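Local coordinates for rhamnonate dehydratase (Gibberella zeae PH-1, PDB 3FXG) that dehydrates rhamnonate, probably to the 2-keto-3-deoxy sugar acid, as a magnesium-dependent member of the enolase superfamily, at the interface of chains A and B and the interface of chains A and C. Numbering follows the deposited sequence. Chains: chain A/B/C, Rhamnonate dehydratase.

Contact 1: the interface of chains A and B. Residues chain A 119, 122; chain B 59-61, 84, 224-225, 276.
A:Phe122 pushes its benzyl side chain into a cleft of chain B walled by B:Trp59, B:Gly60, B:Ile61, B:Phe84, B:Tyr224, B:Met225 and B:His276. The indole of B:Trp59 stands steeply against the phenyl ring, their planes about 70° apart, and presents its six-membered rim: CZ3 lies 3.8 Å from CD2 of A:Phe122. The same rim takes the backbone carbonyl of A:Ala119, whose O is 3.4 Å from CZ3 of B:Trp59. With CG set between backbone N and carbonyl carbon (chi1 71°), the A:Phe122 ring reaches outward, bringing CZ to 3.3 Å from the carbonyl O of B:Gly60. The B:Ile61 backbone borders CE1 and CZ, while B:Phe84 runs obliquely past, its CE1 3.9 Å from CD1 of A:Phe122. The phenolic OH of B:Tyr224 approaches from the indole side, 3.6 Å from CB of A:Phe122. The selenomethionine methyl CE of B:Met225, wedged between the faces of B:Tyr224 and B:His276, supports CB of A:Phe122 at 3.8 Å. B:His276 turns its imidazole edge to the backbone, CD2 lying 3.5 Å from O of A:Phe122. Because B:Tyr224 and B:His276 closely follow the magnesium ligands B:Asp222 and B:Glu275 in sequence, this aromatic plug may close one wall of the partner's active site.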
# COMPACT_ATOMS: atom_id res chain seq x y z
N ALA A 119 10.30 33.71 5.38
CA ALA A 119 11.15 34.69 4.71
C ALA A 119 12.57 34.17 4.50
O ALA A 119 13.30 34.68 3.66
CB ALA A 119 11.18 35.99 5.50
N PHE A 122 14.28 30.39 1.44
CA PHE A 122 15.14 30.28 0.27
C PHE A 122 16.56 29.86 0.60
O PHE A 122 17.30 29.43 -0.29
CB PHE A 122 15.11 31.58 -0.56
CG PHE A 122 15.81 32.75 0.08
CD1 PHE A 122 17.08 33.12 -0.34
CD2 PHE A 122 15.18 33.50 1.07
CE1 PHE A 122 17.71 34.24 0.21
CE2 PHE A 122 15.80 34.61 1.63
CZ PHE A 122 17.07 34.98 1.20
N TRP B 59 11.24 41.54 2.36
CA TRP B 59 11.38 40.46 3.32
C TRP B 59 12.78 39.85 3.34
O TRP B 59 13.03 38.89 4.06
CB TRP B 59 10.31 39.38 3.10
CG TRP B 59 10.15 38.88 1.70
CD1 TRP B 59 9.26 39.32 0.76
CD2 TRP B 59 10.88 37.81 1.10
NE1 TRP B 59 9.39 38.58 -0.39
CE2 TRP B 59 10.38 37.65 -0.22
CE3 TRP B 59 11.91 36.97 1.53
CZ2 TRP B 59 10.87 36.68 -1.10
CZ3 TRP B 59 12.40 36.00 0.66
CH2 TRP B 59 11.88 35.86 -0.64
N GLY B 60 13.68 40.41 2.54
CA GLY B 60 15.06 39.96 2.52
C GLY B 60 15.57 38.93 1.54
O GLY B 60 16.50 38.18 1.87
N ILE B 61 15.01 38.87 0.33
CA ILE B 61 15.48 37.89 -0.65
C ILE B 61 16.92 38.20 -1.07
O ILE B 61 17.65 37.33 -1.54
CB ILE B 61 14.58 37.87 -1.92
CG1 ILE B 61 14.86 36.62 -2.75
CG2 ILE B 61 14.83 39.12 -2.77
CD1 ILE B 61 13.89 36.40 -3.90
N PHE B 84 25.61 32.62 -3.94
CA PHE B 84 25.05 33.53 -2.96
C PHE B 84 25.44 32.99 -1.59
O PHE B 84 25.73 31.81 -1.45
CB PHE B 84 23.52 33.65 -3.12
CG PHE B 84 22.72 32.59 -2.40
CD1 PHE B 84 21.52 32.92 -1.77
CD2 PHE B 84 23.14 31.26 -2.37
CE1 PHE B 84 20.75 31.95 -1.13
CE2 PHE B 84 22.38 30.28 -1.72
CZ PHE B 84 21.19 30.63 -1.10
N TYR B 224 7.20 30.23 -7.28
CA TYR B 224 8.15 30.47 -6.19
C TYR B 224 7.70 29.96 -4.81
O TYR B 224 7.53 30.75 -3.88
CB TYR B 224 8.46 31.98 -6.11
CG TYR B 224 9.70 32.33 -5.31
CD1 TYR B 224 10.96 31.89 -5.71
CD2 TYR B 224 9.61 33.10 -4.14
CE1 TYR B 224 12.11 32.20 -4.97
CE2 TYR B 224 10.75 33.41 -3.39
CZ TYR B 224 11.99 32.96 -3.81
OH TYR B 224 13.12 33.26 -3.08
N MSE B 225 7.51 28.65 -4.72
CA MSE B 225 7.09 27.96 -3.49
C MSE B 225 6.04 28.69 -2.65
O MSE B 225 6.00 28.55 -1.43
CB MSE B 225 8.33 27.65 -2.62
CG MSE B 225 9.11 28.87 -2.13
SE MSE B 225 10.86 28.50 -1.29
CE MSE B 225 11.68 30.22 -1.62
N HIS B 276 15.01 24.69 -4.45
CA HIS B 276 15.27 24.90 -3.03
C HIS B 276 15.38 23.59 -2.26
O HIS B 276 15.05 23.52 -1.07
CB HIS B 276 14.20 25.81 -2.41
CG HIS B 276 14.22 27.21 -2.95
ND1 HIS B 276 13.36 27.64 -3.94
CD2 HIS B 276 15.03 28.26 -2.67
CE1 HIS B 276 13.64 28.90 -4.25
NE2 HIS B 276 14.65 29.29 -3.49

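Contact 2: the interface of chains A and B. Residues chain A 60-61, 63-64, 84; chain B 122-123.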
# COMPACT_ATOMS: atom_id res chain seq x y z
N GLY A 60 35.44 19.76 13.26
CA GLY A 60 34.68 20.98 13.46
C GLY A 60 33.39 21.03 14.27
O GLY A 60 32.61 21.96 14.10
N ILE A 61 33.16 20.07 15.16
CA ILE A 61 31.92 20.09 15.94
C ILE A 61 31.78 21.38 16.76
O ILE A 61 30.68 21.77 17.15
CB ILE A 61 31.84 18.88 16.89
CG1 ILE A 61 30.40 18.67 17.35
CG2 ILE A 61 32.75 19.10 18.11
CD1 ILE A 61 30.17 17.37 18.10
N VAL A 63 33.04 24.41 15.65
CA VAL A 63 33.32 25.53 14.75
C VAL A 63 32.44 26.78 14.89
O VAL A 63 32.91 27.89 14.68
CB VAL A 63 33.28 25.07 13.27
CG1 VAL A 63 31.85 24.77 12.84
CG2 VAL A 63 33.90 26.14 12.38
N LEU A 64 31.17 26.61 15.24
CA LEU A 64 30.26 27.75 15.35
C LEU A 64 30.39 28.61 16.60
O LEU A 64 30.41 29.84 16.51
CB LEU A 64 28.81 27.28 15.21
CG LEU A 64 28.46 26.66 13.86
CD1 LEU A 64 27.02 26.18 13.86
CD2 LEU A 64 28.67 27.69 12.76
N PHE A 84 23.86 27.94 19.98
CA PHE A 84 25.08 27.79 19.21
C PHE A 84 24.81 28.47 17.87
O PHE A 84 23.67 28.56 17.44
CB PHE A 84 25.43 26.30 19.04
CG PHE A 84 24.83 25.64 17.82
CD1 PHE A 84 23.46 25.68 17.59
CD2 PHE A 84 25.65 24.96 16.93
CE1 PHE A 84 22.91 25.04 16.47
CE2 PHE A 84 25.11 24.31 15.81
CZ PHE A 84 23.74 24.35 15.59
N PHE B 122 25.70 18.39 11.42
CA PHE B 122 25.07 18.87 12.65
C PHE B 122 24.41 20.24 12.56
O PHE B 122 23.58 20.58 13.40
CB PHE B 122 26.07 18.82 13.82
CG PHE B 122 27.15 19.87 13.78
CD1 PHE B 122 27.03 21.03 14.54
CD2 PHE B 122 28.30 19.68 13.02
CE1 PHE B 122 28.05 21.98 14.56
CE2 PHE B 122 29.32 20.62 13.03
CZ PHE B 122 29.20 21.78 13.81
N TYR B 123 24.74 21.02 11.54
CA TYR B 123 24.12 22.33 11.37
C TYR B 123 23.77 22.59 9.91
O TYR B 123 23.37 23.70 9.55
CB TYR B 123 25.06 23.44 11.89
CG TYR B 123 26.27 23.72 11.03
CD1 TYR B 123 26.23 24.67 10.01
CD2 TYR B 123 27.48 23.04 11.24
CE1 TYR B 123 27.35 24.95 9.22
CE2 TYR B 123 28.60 23.31 10.46
CZ TYR B 123 28.53 24.26 9.45
OH TYR B 123 29.63 24.52 8.67
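Over one face of the B:Phe122 ring chain A lays the backbone of A:Ile61, its CA 3.8 Å from CZ of B:Phe122. On the opposite face lies B:Tyr123 of the same chain, offset towards the rim, with CD2 3.3 Å above the plane. A:Phe84 comes to the rim on the B:Tyr123 side, tilted from the phenyl plane, and its CE2 is 4.0 Å from CE1 of B:Phe122. At the far edge the carbonyl O of A:Gly60 approaches CZ of B:Phe122 to 3.4 Å, and A:Val63 adds CG1, 4.1 Å from the same CZ of B:Phe122. The phenol ring of B:Tyr123 has CD1 of B:Phe122 at its edge, in plane, while A:Leu64 sets a methyl over its face, offset towards CG and CB: CD1 is 3.8 Å from CG of B:Tyr123. The A:Leu64 side chain leaves beside its backbone N (chi1 -64°), which carries that branch across to the phenol. A:Phe84 crosses B:Tyr123 at about a right angle, touching its CB rather than stacking on the ring. The two neighbouring aromatics thus form one compact wedge gripped by the 60-64 loop and the end of strand 78-84. The patch appears to register the two subunits through shape and apolar packing, steadying a loop of chain A that in this family commonly borders the active site.

Contact 3: the interface of chains A and C. Residues chain A 281, 284, 288, 314; chain C 290, 317-318.
C:Tyr318 lies flat against the extended side chain of A:Arg284, and this layer, with A:Leu314 and A:Tyr281 against C:Ala317, is the tight side of the contact; the C:Arg290 end and the watered hydroxyl are looser. CD of A:Arg284 sits over the phenol face of C:Tyr318, 3.9 Å from the ring centroid, in a CH-pi contact. The guanidinium continues nearly parallel to the ring, the planes 6° apart. Its NH1 donates to the carbonyl O of C:Ala317 at 2.8 Å, a fairly straight bond (161° at H) in the carbonyl plane. CD1 of A:Tyr281 lies 3.4 Å from the same O of C:Ala317. Packing is tightest where CD1 of A:Leu314 presses on CB of C:Ala317 at 3.3 Å. A:Glu288, nearly coplanar with the phenol, takes OH of C:Tyr318 on the anti lone pair of OE2 at 2.6 Å. That hydroxyl also meets water 1, 2.6 Å from OH of C:Tyr318, which reaches back to the backbone O of A:Arg284. NH2 of A:Arg284 stays 4.2 Å from NH1 of C:Arg290, which buries almost no surface here. Helices 279-287 and 305-316 of chain A, with the loop at A:Glu288, receive the short turn following the matching 305-316 helix of chain C, on the outside of the enolase-type barrel domains.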
# COMPACT_ATOMS: atom_id res chain seq x y z
N TYR A 281 7.37 20.65 9.85
CA TYR A 281 7.35 19.88 8.60
C TYR A 281 8.40 18.78 8.65
O TYR A 281 8.22 17.71 8.07
CB TYR A 281 7.63 20.81 7.43
CG TYR A 281 6.63 21.93 7.35
CD1 TYR A 281 5.31 21.68 6.97
CD2 TYR A 281 6.98 23.24 7.69
CE1 TYR A 281 4.36 22.70 6.93
CE2 TYR A 281 6.04 24.27 7.66
CZ TYR A 281 4.74 23.99 7.27
OH TYR A 281 3.81 25.00 7.23
N ARG A 284 7.02 16.05 11.30
CA ARG A 284 5.83 15.29 10.94
C ARG A 284 6.24 13.94 10.35
O ARG A 284 5.55 12.93 10.53
CB ARG A 284 4.98 16.06 9.92
CG ARG A 284 5.38 15.89 8.47
CD ARG A 284 4.55 16.81 7.56
NE ARG A 284 4.84 16.57 6.14
CZ ARG A 284 4.36 17.32 5.15
NH1 ARG A 284 3.57 18.35 5.41
NH2 ARG A 284 4.67 17.03 3.89
N GLU A 288 5.15 10.03 11.31
CA GLU A 288 4.48 9.20 10.30
C GLU A 288 5.06 7.79 10.33
O GLU A 288 6.28 7.62 10.30
CB GLU A 288 4.67 9.77 8.89
CG GLU A 288 4.16 11.19 8.70
CD GLU A 288 4.28 11.66 7.25
OE1 GLU A 288 5.07 11.06 6.49
OE2 GLU A 288 3.60 12.64 6.90
N LEU A 314 1.44 17.57 17.57
CA LEU A 314 1.26 16.57 16.52
C LEU A 314 1.62 15.20 17.08
O LEU A 314 0.90 14.23 16.89
CB LEU A 314 2.15 16.90 15.32
CG LEU A 314 2.09 15.94 14.13
CD1 LEU A 314 2.55 16.65 12.87
CD2 LEU A 314 2.93 14.71 14.39
N ARG C 290 -5.07 13.47 3.78
CA ARG C 290 -5.32 14.79 3.24
C ARG C 290 -6.45 14.77 2.20
O ARG C 290 -6.31 15.28 1.08
CB ARG C 290 -4.02 15.34 2.65
CG ARG C 290 -2.89 15.34 3.70
CD ARG C 290 -1.50 15.63 3.15
NE ARG C 290 -1.36 17.02 2.72
CZ ARG C 290 -0.22 17.54 2.27
NH1 ARG C 290 0.88 16.80 2.19
NH2 ARG C 290 -0.18 18.81 1.87
N ALA C 317 0.99 21.22 10.43
CA ALA C 317 2.15 20.47 9.96
C ALA C 317 1.91 19.96 8.54
O ALA C 317 2.85 19.54 7.85
CB ALA C 317 2.44 19.30 10.89
N TYR C 318 0.65 19.99 8.10
CA TYR C 318 0.28 19.55 6.76
C TYR C 318 -0.41 20.68 5.99
O TYR C 318 -1.02 20.45 4.94
CB TYR C 318 -0.64 18.33 6.84
CG TYR C 318 0.07 17.09 7.33
CD1 TYR C 318 0.83 16.31 6.46
CD2 TYR C 318 0.04 16.74 8.68
CE1 TYR C 318 1.54 15.21 6.92
CE2 TYR C 318 0.75 15.64 9.15
CZ TYR C 318 1.50 14.88 8.27
OH TYR C 318 2.23 13.82 8.74
O HOH W 1 2.64 12.85 11.10

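Contacts 1 and 2 belong to the same two-fold interface between chains A and B, their C-alpha centres about 24 Å apart. Phe122 meets residues 60, 61 and 84 of the partner in both, with the chains exchanged; contact 1 adds residues close in sequence to magnesium ligands, contact 2 the Tyr123 side. Contact 3, its C-alpha centre about 23 Å from that of contact 1 and 28 Å from that of contact 2, joins chain A to chain C through a separate two-fold interface. The stretch of sequence just before its helix 279-287, in another copy, supplies B:His276 to contact 1. Chain A thus bridges two partners, and repetition of both interfaces could build the deposited octamer.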